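Local atomic coordinates of putative pyrroline carboxylate reductase (Streptococcus pyogenes, PDB entry 2AHR), a protein that probably catalyses the NAD(P)H-dependent reduction of 1-pyrroline-5-carboxylate to L-proline, the last step of proline biosynthesis. Residues 186-189 / 190-194; 234-238 / 239-243; 16-19 / 20-24; 40-43 / 44-48. All blocks are in the same frame, centred on the assembly; numbering follows the deposited sequence.

Following the chain from the N terminus, interaction 3 comes first, near the C-terminal end of helix 13-22, and interaction 4 follows at the end of helix 36-46. Both belong to the nucleotide-binding part, and they touch: Lys-23 reaches Leu-46, and Ile-19 packs on Leu-48. Much later, interaction 1 closes the short turn between helices 158-185 and 190-210, and interaction 2 the break between helices 228-239 and 241-258. These two belong to the helical dimerisation part and both meet the second subunit, yet their centres are about 24 Å apart. The four contacts run in series, with none nested or crossed.

Interaction 1 (186-189 / 190-194); sequences NGIP and KAKAL
Ala-193 N donates to Pro-189 O over 2.8 Å with an N-H...O angle of 162°, and this backbone bond ties the loop 186-189 to the first turn of the helix that follows. Pro-189 stands at the N-cap, immediately before helix 190-210, and its carbonyl accepts this i to i+4 bond. The next bond of the series, Leu-194 N to Lys-190 O, continues the helix.

Apolar contact comes from Ile-188. Its CG2 stands opposite the backbone N (CG1 at chi1 -59°), and from there this methyl reaches Ala-193 CB at 4.1 Å and Lys-192 CG at 3.9 Å. The side chains of Ile-188 and Lys-192 run at a slant to one another, the lysine offering the root of its chain while its bends at chi2 and chi3 carry NZ off to a salt bridge with Glu-195. Thr-160 of the second subunit also packs on Ile-188.

The amine of Lys-190 is paired outside the two segments, with Glu-177 of helix 158-185 and with Asp-220 of a third subunit.

Upstream, Gly-187 has positive phi (107°) and is the C' residue of a Schellman motif, with Ile-188 N bonded to Gly-183 O and Gly-187 N to Val-184 O. The whole is a short helix-to-helix connection, a Schellman C-cap followed after Ile-188 by Pro-189 at the N-cap.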
ATOM      1  N   ASN E 186     -12.424 -23.214  -3.203  1.00 30.64           N
ATOM      2  CA  ASN E 186     -11.834 -24.176  -4.116  1.00 31.48           C
ATOM      3  C   ASN E 186     -12.537 -25.541  -4.227  1.00 31.80           C
ATOM      4  O   ASN E 186     -11.904 -26.538  -4.625  1.00 31.80           O
ATOM      5  CB  ASN E 186     -10.381 -24.373  -3.703  1.00 31.00           C
ATOM      6  CG  ASN E 186      -9.524 -23.194  -4.087  1.00 31.80           C
ATOM      7  OD1 ASN E 186      -9.295 -22.960  -5.266  1.00 31.53           O
ATOM      8  ND2 ASN E 186      -9.081 -22.423  -3.100  1.00 29.42           N
ATOM      9  N   GLY E 187     -13.817 -25.604  -3.859  1.00 31.66           N
ATOM     10  CA  GLY E 187     -14.622 -26.793  -4.169  1.00 31.32           C
ATOM     11  C   GLY E 187     -14.988 -27.742  -3.040  1.00 32.31           C
ATOM     12  O   GLY E 187     -15.833 -28.640  -3.220  1.00 32.05           O
ATOM     13  N   ILE E 188     -14.407 -27.548  -1.863  1.00 32.31           N
ATOM     14  CA  ILE E 188     -14.697 -28.483  -0.768  1.00 32.81           C
ATOM     15  C   ILE E 188     -15.701 -27.935   0.233  1.00 32.74           C
ATOM     16  O   ILE E 188     -15.491 -26.852   0.773  1.00 33.72           O
ATOM     17  CB  ILE E 188     -13.414 -28.961  -0.080  1.00 32.17           C
ATOM     18  CG1 ILE E 188     -12.522 -29.653  -1.122  1.00 33.86           C
ATOM     19  CG2 ILE E 188     -13.742 -29.905   1.077  1.00 31.04           C
ATOM     20  CD1 ILE E 188     -11.373 -30.453  -0.537  1.00 34.99           C
ATOM     21  N   PRO E 189     -16.802 -28.679   0.481  1.00 33.29           N
ATOM     22  CA  PRO E 189     -17.831 -28.242   1.426  1.00 32.91           C
ATOM     23  C   PRO E 189     -17.261 -27.831   2.794  1.00 32.67           C
ATOM     24  O   PRO E 189     -16.287 -28.434   3.281  1.00 32.57           O
ATOM     25  CB  PRO E 189     -18.736 -29.478   1.555  1.00 33.47           C
ATOM     26  CG  PRO E 189     -18.609 -30.165   0.241  1.00 34.02           C
ATOM     27  CD  PRO E 189     -17.158 -29.966  -0.155  1.00 32.92           C
ATOM     28  N   LYS E 190     -17.855 -26.796   3.385  1.00 32.67           N
ATOM     29  CA  LYS E 190     -17.353 -26.191   4.644  1.00 32.32           C
ATOM     30  C   LYS E 190     -17.063 -27.212   5.757  1.00 32.14           C
ATOM     31  O   LYS E 190     -15.958 -27.238   6.313  1.00 31.67           O
ATOM     32  CB  LYS E 190     -18.324 -25.103   5.151  1.00 31.92           C
ATOM     33  CG  LYS E 190     -17.866 -24.396   6.456  1.00 32.43           C
ATOM     34  CD  LYS E 190     -16.628 -23.517   6.223  1.00 33.86           C
ATOM     35  CE  LYS E 190     -16.087 -22.905   7.514  1.00 36.10           C
ATOM     36  NZ  LYS E 190     -17.095 -22.047   8.225  1.00 36.71           N
ATOM     37  N   ALA E 191     -18.071 -28.028   6.088  1.00 31.71           N
ATOM     38  CA  ALA E 191     -17.953 -29.035   7.150  1.00 31.81           C
ATOM     39  C   ALA E 191     -16.776 -29.983   6.902  1.00 31.76           C
ATOM     40  O   ALA E 191     -15.966 -30.261   7.801  1.00 32.18           O
ATOM     41  CB  ALA E 191     -19.301 -29.842   7.292  1.00 31.29           C
ATOM     42  N   LYS E 192     -16.679 -30.462   5.667  1.00 31.59           N
ATOM     43  CA  LYS E 192     -15.599 -31.337   5.259  1.00 32.16           C
ATOM     44  C   LYS E 192     -14.239 -30.619   5.337  1.00 32.10           C
ATOM     45  O   LYS E 192     -13.262 -31.190   5.840  1.00 32.80           O
ATOM     46  CB  LYS E 192     -15.860 -31.867   3.835  1.00 31.44           C
ATOM     47  CG  LYS E 192     -14.869 -32.914   3.344  1.00 32.64           C
ATOM     48  CD  LYS E 192     -14.715 -34.128   4.317  1.00 35.71           C
ATOM     49  CE  LYS E 192     -16.060 -34.863   4.560  1.00 35.98           C
ATOM     50  NZ  LYS E 192     -15.950 -36.121   5.389  1.00 38.45           N
ATOM     51  N   ALA E 193     -14.179 -29.378   4.853  1.00 31.75           N
ATOM     52  CA  ALA E 193     -12.926 -28.607   4.881  1.00 31.74           C
ATOM     53  C   ALA E 193     -12.494 -28.391   6.326  1.00 31.73           C
ATOM     54  O   ALA E 193     -11.316 -28.552   6.648  1.00 31.18           O
ATOM     55  CB  ALA E 193     -13.080 -27.267   4.149  1.00 31.47           C
ATOM     56  N   LEU E 194     -13.453 -28.062   7.200  1.00 31.42           N
ATOM     57  CA  LEU E 194     -13.154 -27.865   8.636  1.00 32.36           C
ATOM     58  C   LEU E 194     -12.634 -29.146   9.314  1.00 32.62           C
ATOM     59  O   LEU E 194     -11.714 -29.112  10.139  1.00 31.67           O
ATOM     60  CB  LEU E 194     -14.399 -27.389   9.404  1.00 32.54           C
ATOM     61  CG  LEU E 194     -14.710 -25.903   9.529  1.00 35.08           C
ATOM     62  CD1 LEU E 194     -16.081 -25.717  10.224  1.00 36.62           C
ATOM     63  CD2 LEU E 194     -13.589 -25.160  10.296  1.00 36.00           C
TER

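Interaction 2 (234-238 / 239-243); sequences MELER and LGLTA
Leu-239 lies beside Arg-238 and across Glu-235, covering the ion pair that those two residues form one turn apart. Arg-238 grips the carboxylate side-on: NE reaches Glu-235 OE1 at 2.9 Å and NH2 reaches OE2 at 2.8 Å. The first bond stays within the guanidinium plane but meets OE1 from above the carboxylate plane, 35° out of it; the second arrives on the syn side of OE2. Both chains leave with CG opposite the backbone N, and a bend at Glu-235 chi2 (74°) and another at Arg-238 chi3 bring the charged ends together. Glu-235 OE2 is also bonded to Ser-247 OG of the second subunit.

Leu-239 packs its methyls on the ion pair. CD2 sits 3.7 Å above one face of the Arg-238 guanidinium, toward its rim, and Leu-239 CD1 comes within 3.5 Å of Glu-235 OE2. Farther along, an apolar contact joins Leu-236 CB to Leu-241 CB at 4.1 Å.

The backbone bonds define a Schellman motif, with Gly-240 at positive phi (77°). Leu-241 N donates to Leu-236 O at 3.0 Å, nearly straight at the hydrogen, and Gly-240 N donates to Glu-237 O. One water accepts from Thr-242 N and donates weakly to Leu-236 O, bridging the break.

Gly-240 is also the N-cap of the next helix, so helix 228-239 passes into helix 241-258 through one residue. Ala-248 of the second subunit packs on Leu-236, Leu-241 meets its own counterpart there, and Ala-243 of a fourth subunit lies against Arg-238.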
HETATM    1  N   MSE E 234       5.934 -18.857   0.446  1.00 30.45           N
HETATM    2  CA  MSE E 234       6.396 -17.556  -0.058  1.00 30.48           C
HETATM    3  C   MSE E 234       5.240 -16.570  -0.271  1.00 30.29           C
HETATM    4  O   MSE E 234       5.438 -15.361  -0.193  1.00 30.56           O
HETATM    5  CB  MSE E 234       7.196 -17.699  -1.348  1.00 30.53           C
HETATM    6  CG  MSE E 234       8.644 -18.203  -1.176  1.00 34.28           C
HETATM    7 SE   MSE E 234       9.682 -17.437   0.133  1.00 36.91          SE
HETATM    8  CE  MSE E 234       9.236 -18.625   1.233  1.00 21.78           C
ATOM      9  N   GLU E 235       4.038 -17.079  -0.525  1.00 30.21           N
ATOM     10  CA  GLU E 235       2.866 -16.203  -0.565  1.00 30.69           C
ATOM     11  C   GLU E 235       2.524 -15.697   0.847  1.00 31.12           C
ATOM     12  O   GLU E 235       2.154 -14.544   1.012  1.00 31.91           O
ATOM     13  CB  GLU E 235       1.672 -16.888  -1.260  1.00 30.49           C
ATOM     14  CG  GLU E 235       0.373 -16.046  -1.359  1.00 32.10           C
ATOM     15  CD  GLU E 235       0.429 -14.913  -2.395  1.00 36.16           C
ATOM     16  OE1 GLU E 235       1.537 -14.608  -2.898  1.00 31.85           O
ATOM     17  OE2 GLU E 235      -0.656 -14.317  -2.705  1.00 36.41           O
ATOM     18  N   LEU E 236       2.716 -16.531   1.873  1.00 31.31           N
ATOM     19  CA  LEU E 236       2.532 -16.093   3.260  1.00 31.25           C
ATOM     20  C   LEU E 236       3.540 -15.006   3.605  1.00 31.38           C
ATOM     21  O   LEU E 236       3.202 -14.028   4.260  1.00 31.33           O
ATOM     22  CB  LEU E 236       2.624 -17.282   4.261  1.00 31.11           C
ATOM     23  CG  LEU E 236       1.465 -18.316   4.254  1.00 30.25           C
ATOM     24  CD1 LEU E 236       1.715 -19.463   5.227  1.00 28.55           C
ATOM     25  CD2 LEU E 236       0.100 -17.649   4.549  1.00 26.89           C
ATOM     26  N   GLU E 237       4.782 -15.177   3.145  1.00 31.82           N
ATOM     27  CA  GLU E 237       5.822 -14.165   3.325  1.00 32.14           C
ATOM     28  C   GLU E 237       5.473 -12.875   2.583  1.00 32.20           C
ATOM     29  O   GLU E 237       5.547 -11.785   3.155  1.00 32.62           O
ATOM     30  CB  GLU E 237       7.190 -14.692   2.844  1.00 32.72           C
ATOM     31  CG  GLU E 237       7.741 -15.826   3.724  1.00 34.23           C
ATOM     32  CD  GLU E 237       8.034 -15.361   5.142  1.00 39.83           C
ATOM     33  OE1 GLU E 237       8.349 -14.149   5.332  1.00 43.60           O
ATOM     34  OE2 GLU E 237       7.923 -16.181   6.080  1.00 41.71           O
ATOM     35  N   ARG E 238       5.106 -12.994   1.315  1.00 31.84           N
ATOM     36  CA  ARG E 238       4.748 -11.813   0.553  1.00 32.08           C
ATOM     37  C   ARG E 238       3.668 -10.988   1.245  1.00 32.26           C
ATOM     38  O   ARG E 238       3.794  -9.769   1.329  1.00 31.92           O
ATOM     39  CB  ARG E 238       4.314 -12.166  -0.869  1.00 32.37           C
ATOM     40  CG  ARG E 238       3.908 -10.913  -1.684  1.00 31.67           C
ATOM     41  CD  ARG E 238       3.571 -11.277  -3.112  1.00 31.53           C
ATOM     42  NE  ARG E 238       2.229 -11.845  -3.259  1.00 32.51           N
ATOM     43  CZ  ARG E 238       1.124 -11.113  -3.438  1.00 33.85           C
ATOM     44  NH1 ARG E 238       1.198  -9.797  -3.445  1.00 34.29           N
ATOM     45  NH2 ARG E 238      -0.058 -11.695  -3.586  1.00 34.45           N
ATOM     46  N   LEU E 239       2.631 -11.652   1.767  1.00 31.82           N
ATOM     47  CA  LEU E 239       1.513 -10.946   2.376  1.00 32.70           C
ATOM     48  C   LEU E 239       1.715 -10.648   3.883  1.00 33.44           C
ATOM     49  O   LEU E 239       0.877  -9.990   4.512  1.00 34.30           O
ATOM     50  CB  LEU E 239       0.172 -11.660   2.061  1.00 32.38           C
ATOM     51  CG  LEU E 239      -0.275 -11.675   0.580  1.00 33.51           C
ATOM     52  CD1 LEU E 239      -1.457 -12.608   0.294  1.00 32.24           C
ATOM     53  CD2 LEU E 239      -0.607 -10.259   0.058  1.00 33.66           C
ATOM     54  N   GLY E 240       2.825 -11.105   4.460  1.00 33.26           N
ATOM     55  CA  GLY E 240       3.177 -10.756   5.844  1.00 32.78           C
ATOM     56  C   GLY E 240       2.424 -11.472   6.958  1.00 32.81           C
ATOM     57  O   GLY E 240       2.000 -10.847   7.944  1.00 32.46           O
ATOM     58  N   LEU E 241       2.251 -12.788   6.828  1.00 32.54           N
ATOM     59  CA  LEU E 241       1.577 -13.562   7.882  1.00 31.70           C
ATOM     60  C   LEU E 241       2.217 -13.377   9.274  1.00 31.16           C
ATOM     61  O   LEU E 241       1.524 -13.135  10.261  1.00 30.13           O
ATOM     62  CB  LEU E 241       1.529 -15.055   7.530  1.00 31.97           C
ATOM     63  CG  LEU E 241       0.911 -15.802   8.714  1.00 32.97           C
ATOM     64  CD1 LEU E 241      -0.564 -16.106   8.479  1.00 32.02           C
ATOM     65  CD2 LEU E 241       1.678 -17.020   9.086  1.00 32.62           C
ATOM     66  N   THR E 242       3.542 -13.525   9.353  1.00 31.11           N
ATOM     67  CA  THR E 242       4.236 -13.400  10.625  1.00 31.06           C
ATOM     68  C   THR E 242       4.074 -12.006  11.241  1.00 31.71           C
ATOM     69  O   THR E 242       3.742 -11.887  12.414  1.00 32.10           O
ATOM     70  CB  THR E 242       5.730 -13.726  10.471  1.00 30.69           C
ATOM     71  OG1 THR E 242       5.863 -15.084  10.038  1.00 30.39           O
ATOM     72  CG2 THR E 242       6.481 -13.501  11.773  1.00 30.22           C
ATOM     73  N   ALA E 243       4.347 -10.965  10.463  1.00 31.07           N
ATOM     74  CA  ALA E 243       4.119  -9.571  10.909  1.00 30.98           C
ATOM     75  C   ALA E 243       2.680  -9.346  11.355  1.00 30.22           C
ATOM     76  O   ALA E 243       2.423  -8.654  12.335  1.00 30.29           O
ATOM     77  CB  ALA E 243       4.462  -8.596   9.792  1.00 30.18           C
TER
HETATM   78  O   HOH W   1       5.198 -14.032   6.903  1.00 37.43           O
HETATM   79  O   HOH W   2       7.855 -14.967   8.227  1.00 37.84           O

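Interaction 3 (16-19 / 20-24); sequences SAII and KGLKQ
Ala-17 O receives a water-mediated link from Gly-21: the water donates to Ala-17 O at 2.5 Å and accepts from Gly-21 N at 2.8 Å. Here the water stands in for the direct i to i+4 bond, since Ala-17 O and Gly-21 N are 4.3 Å apart. This opened turn belongs to helix 13-22 of the beta-alpha-beta unit formed with strands 5-9 and 28-32, the Rossmann-type unit whose first turn carries NADP-binding residues such as Lys-13 and Met-14. At the start of the segment, Ser-16 OG is bonded to Gly-12 O.

Direct helical bonds resume at the next two residues. Leu-22 N donates to Ile-18 O, and Lys-23 N to Ile-19 O at 2.8 Å.

Around these bonds the side chains form a buried apolar patch. Ile-18 and Leu-22 lie side by side and point the same way. CG1 of Ile-18 sits between its N and carbonyl carbon (chi1 78°), and Ile-18 CD1 comes to 3.8 Å from Leu-22 CD1. Ile-19 instead slants across Leu-22, reaching the same methyl with its CD1. Leu-29 of strand 28-32 packs against Leu-22, and Phe-147 against Ile-18.

Lys-23 keeps an extended chain beyond CG and passes obliquely over Ile-19 toward Leu-46 O, the probable hydrogen-bond partner of its NZ; on the way Lys-23 CE comes to 3.6 Å from Ile-19 CG2.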
ATOM      1  N   SER E  16     -18.000 -19.836  33.734  1.00 48.77           N
ATOM      2  CA  SER E  16     -18.787 -21.047  33.464  1.00 50.05           C
ATOM      3  C   SER E  16     -17.885 -22.210  33.035  1.00 50.59           C
ATOM      4  O   SER E  16     -18.015 -23.319  33.553  1.00 51.12           O
ATOM      5  CB  SER E  16     -19.870 -20.802  32.407  1.00 50.00           C
ATOM      6  OG  SER E  16     -20.750 -19.756  32.807  1.00 50.62           O
ATOM      7  N   ALA E  17     -16.972 -21.951  32.100  1.00 50.86           N
ATOM      8  CA  ALA E  17     -15.989 -22.957  31.681  1.00 51.44           C
ATOM      9  C   ALA E  17     -15.192 -23.587  32.837  1.00 51.64           C
ATOM     10  O   ALA E  17     -15.033 -24.800  32.863  1.00 52.58           O
ATOM     11  CB  ALA E  17     -15.048 -22.387  30.612  1.00 51.58           C
ATOM     12  N   ILE E  18     -14.703 -22.798  33.797  1.00 51.58           N
ATOM     13  CA  ILE E  18     -13.910 -23.396  34.889  1.00 51.55           C
ATOM     14  C   ILE E  18     -14.740 -24.143  35.957  1.00 51.96           C
ATOM     15  O   ILE E  18     -14.188 -24.930  36.722  1.00 51.25           O
ATOM     16  CB  ILE E  18     -12.916 -22.412  35.572  1.00 51.79           C
ATOM     17  CG1 ILE E  18     -13.626 -21.491  36.548  1.00 51.25           C
ATOM     18  CG2 ILE E  18     -12.065 -21.631  34.543  1.00 50.71           C
ATOM     19  CD1 ILE E  18     -12.708 -20.977  37.606  1.00 52.44           C
ATOM     20  N   ILE E  19     -16.050 -23.889  36.003  1.00 52.54           N
ATOM     21  CA  ILE E  19     -16.948 -24.577  36.942  1.00 53.16           C
ATOM     22  C   ILE E  19     -16.903 -26.089  36.738  1.00 53.12           C
ATOM     23  O   ILE E  19     -16.707 -26.840  37.687  1.00 53.08           O
ATOM     24  CB  ILE E  19     -18.414 -24.071  36.848  1.00 53.52           C
ATOM     25  CG1 ILE E  19     -18.540 -22.632  37.363  1.00 52.20           C
ATOM     26  CG2 ILE E  19     -19.357 -24.976  37.642  1.00 53.59           C
ATOM     27  CD1 ILE E  19     -17.916 -22.395  38.696  1.00 51.76           C
ATOM     28  N   LYS E  20     -17.046 -26.523  35.490  1.00 53.59           N
ATOM     29  CA  LYS E  20     -16.966 -27.941  35.153  1.00 53.44           C
ATOM     30  C   LYS E  20     -15.757 -28.640  35.803  1.00 52.94           C
ATOM     31  O   LYS E  20     -15.919 -29.682  36.427  1.00 52.92           O
ATOM     32  CB  LYS E  20     -16.960 -28.137  33.636  1.00 54.05           C
ATOM     33  CG  LYS E  20     -17.113 -29.597  33.214  1.00 56.11           C
ATOM     34  CD  LYS E  20     -16.488 -29.871  31.853  1.00 59.51           C
ATOM     35  CE  LYS E  20     -16.357 -31.365  31.616  1.00 61.67           C
ATOM     36  NZ  LYS E  20     -15.744 -31.651  30.276  1.00 64.60           N
ATOM     37  N   GLY E  21     -14.562 -28.061  35.665  1.00 52.09           N
ATOM     38  CA  GLY E  21     -13.357 -28.584  36.307  1.00 51.32           C
ATOM     39  C   GLY E  21     -13.414 -28.539  37.830  1.00 51.02           C
ATOM     40  O   GLY E  21     -12.929 -29.451  38.504  1.00 50.34           O
ATOM     41  N   LEU E  22     -14.018 -27.480  38.366  1.00 50.79           N
ATOM     42  CA  LEU E  22     -14.183 -27.313  39.819  1.00 50.86           C
ATOM     43  C   LEU E  22     -15.196 -28.297  40.433  1.00 51.16           C
ATOM     44  O   LEU E  22     -15.104 -28.629  41.615  1.00 51.79           O
ATOM     45  CB  LEU E  22     -14.559 -25.864  40.162  1.00 50.41           C
ATOM     46  CG  LEU E  22     -13.542 -24.735  39.930  1.00 49.24           C
ATOM     47  CD1 LEU E  22     -14.219 -23.400  40.158  1.00 47.82           C
ATOM     48  CD2 LEU E  22     -12.323 -24.858  40.821  1.00 47.73           C
ATOM     49  N   LYS E  23     -16.157 -28.756  39.631  1.00 51.16           N
ATOM     50  CA  LYS E  23     -17.086 -29.811  40.053  1.00 51.29           C
ATOM     51  C   LYS E  23     -16.390 -31.168  40.221  1.00 51.36           C
ATOM     52  O   LYS E  23     -16.897 -32.039  40.903  1.00 51.08           O
ATOM     53  CB  LYS E  23     -18.250 -29.946  39.070  1.00 50.88           C
ATOM     54  CG  LYS E  23     -19.263 -28.825  39.131  1.00 50.22           C
ATOM     55  CD  LYS E  23     -20.379 -29.115  38.143  1.00 51.28           C
ATOM     56  CE  LYS E  23     -21.371 -27.975  38.036  1.00 50.93           C
ATOM     57  NZ  LYS E  23     -22.504 -28.350  37.138  1.00 50.85           N
ATOM     58  N   GLN E  24     -15.227 -31.337  39.602  1.00 51.83           N
ATOM     59  CA  GLN E  24     -14.461 -32.576  39.716  1.00 52.29           C
ATOM     60  C   GLN E  24     -13.504 -32.542  40.909  1.00 52.18           C
ATOM     61  O   GLN E  24     -12.670 -33.435  41.083  1.00 52.10           O
ATOM     62  CB  GLN E  24     -13.710 -32.876  38.406  1.00 52.60           C
ATOM     63  CG  GLN E  24     -14.624 -33.221  37.232  1.00 54.01           C
ATOM     64  CD  GLN E  24     -13.887 -33.873  36.069  1.00 57.72           C
ATOM     65  OE1 GLN E  24     -12.667 -34.092  36.119  1.00 58.89           O
ATOM     66  NE2 GLN E  24     -14.631 -34.200  35.010  1.00 58.78           N
TER
HETATM   67  O   HOH W   3     -13.818 -26.912  33.242  1.00 52.54           O

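Interaction 4 (40-43 / 44-48); sequences KEIA and EQLAL
Ile-42 and Leu-46 run side by side in the same direction, one turn apart, and touch through their end methyls, CD1 to CD1 at 3.7 Å. Each turns differently at its root: Ile-42 holds CG1 between its backbone N and carbonyl carbon (chi1 87°), whereas Leu-46 places CG opposite the carbonyl carbon, beside its own N. The pair bears on Val-11, and Ile-42 also meets Ile-31.

With CG opposite the carbonyl carbon (chi1 -54°), Gln-45 sets CG 3.2 Å from Glu-41 O; the bend at chi2 then turns the amide. Glu-44 brings CB against the same carbonyl oxygen, while its carboxylate leads away. The carboxylate of Glu-41 is salt-bridged to the NADP-binding Arg-38.

Helix 36-46, which follows the second strand of the Rossmann unit, ends in a Schellman motif. Ala-47 has positive phi (57°) and its N donates weakly to Glu-44 O, while Leu-48 N donates to Ala-43 O at 3.1 Å, in the carbonyl plane and on a lone pair. Before that turn, Glu-44 N donates to Lys-40 O at 2.8 Å and Leu-46 N to Ile-42 O at 2.9 Å. Ala-43 CB, though directed away, comes to 3.2 Å from Leu-48 O.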
ATOM      1  N   LYS E  40     -30.067 -16.729  40.315  1.00 68.76           N
ATOM      2  CA  LYS E  40     -31.009 -17.855  40.325  1.00 68.77           C
ATOM      3  C   LYS E  40     -31.001 -18.545  38.969  1.00 68.61           C
ATOM      4  O   LYS E  40     -30.871 -19.762  38.883  1.00 68.43           O
ATOM      5  CB  LYS E  40     -32.434 -17.373  40.650  1.00 68.88           C
ATOM      6  CG  LYS E  40     -32.556 -16.597  41.958  1.00 69.54           C
ATOM      7  CD  LYS E  40     -33.995 -16.190  42.289  1.00 70.23           C
ATOM      8  CE  LYS E  40     -34.076 -15.648  43.725  1.00 70.70           C
ATOM      9  NZ  LYS E  40     -35.443 -15.266  44.173  1.00 70.79           N
ATOM     10  N   GLU E  41     -31.116 -17.732  37.924  1.00 68.74           N
ATOM     11  CA  GLU E  41     -31.188 -18.174  36.535  1.00 69.05           C
ATOM     12  C   GLU E  41     -29.972 -18.979  36.071  1.00 68.83           C
ATOM     13  O   GLU E  41     -30.133 -19.962  35.352  1.00 68.72           O
ATOM     14  CB  GLU E  41     -31.374 -16.956  35.633  1.00 69.32           C
ATOM     15  CG  GLU E  41     -31.963 -17.244  34.269  1.00 70.88           C
ATOM     16  CD  GLU E  41     -32.011 -16.001  33.388  1.00 73.42           C
ATOM     17  OE1 GLU E  41     -32.186 -14.873  33.920  1.00 73.78           O
ATOM     18  OE2 GLU E  41     -31.868 -16.157  32.155  1.00 74.18           O
ATOM     19  N   ILE E  42     -28.765 -18.568  36.466  1.00 68.48           N
ATOM     20  CA  ILE E  42     -27.569 -19.327  36.082  1.00 68.25           C
ATOM     21  C   ILE E  42     -27.279 -20.482  37.044  1.00 67.90           C
ATOM     22  O   ILE E  42     -26.721 -21.500  36.631  1.00 67.95           O
ATOM     23  CB  ILE E  42     -26.299 -18.432  35.805  1.00 68.16           C
ATOM     24  CG1 ILE E  42     -25.496 -18.152  37.074  1.00 68.31           C
ATOM     25  CG2 ILE E  42     -26.665 -17.142  35.074  1.00 68.21           C
ATOM     26  CD1 ILE E  42     -24.356 -19.124  37.278  1.00 68.04           C
ATOM     27  N   ALA E  43     -27.658 -20.321  38.313  1.00 67.69           N
ATOM     28  CA  ALA E  43     -27.605 -21.407  39.297  1.00 67.84           C
ATOM     29  C   ALA E  43     -28.532 -22.546  38.863  1.00 68.09           C
ATOM     30  O   ALA E  43     -28.232 -23.726  39.069  1.00 67.93           O
ATOM     31  CB  ALA E  43     -28.003 -20.903  40.665  1.00 67.78           C
ATOM     32  N   GLU E  44     -29.661 -22.163  38.268  1.00 68.23           N
ATOM     33  CA  GLU E  44     -30.553 -23.078  37.573  1.00 68.66           C
ATOM     34  C   GLU E  44     -29.762 -23.871  36.531  1.00 68.46           C
ATOM     35  O   GLU E  44     -29.697 -25.098  36.600  1.00 68.34           O
ATOM     36  CB  GLU E  44     -31.676 -22.280  36.894  1.00 68.85           C
ATOM     37  CG  GLU E  44     -32.682 -23.094  36.096  1.00 70.03           C
ATOM     38  CD  GLU E  44     -33.945 -23.398  36.879  1.00 72.12           C
ATOM     39  OE1 GLU E  44     -34.868 -24.015  36.296  1.00 72.50           O
ATOM     40  OE2 GLU E  44     -34.020 -23.018  38.073  1.00 72.63           O
ATOM     41  N   GLN E  45     -29.140 -23.153  35.592  1.00 68.35           N
ATOM     42  CA  GLN E  45     -28.486 -23.756  34.429  1.00 68.15           C
ATOM     43  C   GLN E  45     -27.278 -24.613  34.789  1.00 67.34           C
ATOM     44  O   GLN E  45     -26.985 -25.583  34.094  1.00 67.39           O
ATOM     45  CB  GLN E  45     -28.088 -22.684  33.393  1.00 68.70           C
ATOM     46  CG  GLN E  45     -29.232 -21.748  32.916  1.00 70.64           C
ATOM     47  CD  GLN E  45     -30.416 -22.478  32.264  1.00 73.61           C
ATOM     48  OE1 GLN E  45     -30.304 -23.005  31.151  1.00 75.20           O
ATOM     49  NE2 GLN E  45     -31.562 -22.491  32.953  1.00 74.12           N
ATOM     50  N   LEU E  46     -26.595 -24.262  35.879  1.00 66.47           N
ATOM     51  CA  LEU E  46     -25.372 -24.955  36.309  1.00 65.72           C
ATOM     52  C   LEU E  46     -25.576 -25.966  37.429  1.00 65.13           C
ATOM     53  O   LEU E  46     -24.640 -26.680  37.789  1.00 65.06           O
ATOM     54  CB  LEU E  46     -24.298 -23.946  36.739  1.00 65.64           C
ATOM     55  CG  LEU E  46     -23.573 -23.117  35.675  1.00 65.98           C
ATOM     56  CD1 LEU E  46     -22.577 -22.178  36.339  1.00 66.32           C
ATOM     57  CD2 LEU E  46     -22.856 -23.992  34.655  1.00 66.31           C
ATOM     58  N   ALA E  47     -26.794 -26.010  37.973  1.00 64.68           N
ATOM     59  CA  ALA E  47     -27.162 -26.867  39.117  1.00 64.28           C
ATOM     60  C   ALA E  47     -26.293 -26.625  40.366  1.00 63.87           C
ATOM     61  O   ALA E  47     -25.707 -27.557  40.933  1.00 63.68           O
ATOM     62  CB  ALA E  47     -27.186 -28.360  38.718  1.00 64.20           C
ATOM     63  N   LEU E  48     -26.232 -25.364  40.791  1.00 63.39           N
ATOM     64  CA  LEU E  48     -25.403 -24.965  41.928  1.00 63.07           C
ATOM     65  C   LEU E  48     -26.134 -24.009  42.860  1.00 63.06           C
ATOM     66  O   LEU E  48     -27.081 -23.342  42.436  1.00 63.02           O
ATOM     67  CB  LEU E  48     -24.108 -24.301  41.443  1.00 62.77           C
ATOM     68  CG  LEU E  48     -23.022 -25.151  40.782  1.00 62.22           C
ATOM     69  CD1 LEU E  48     -22.004 -24.227  40.122  1.00 61.62           C
ATOM     70  CD2 LEU E  48     -22.337 -26.093  41.770  1.00 61.19           C
TER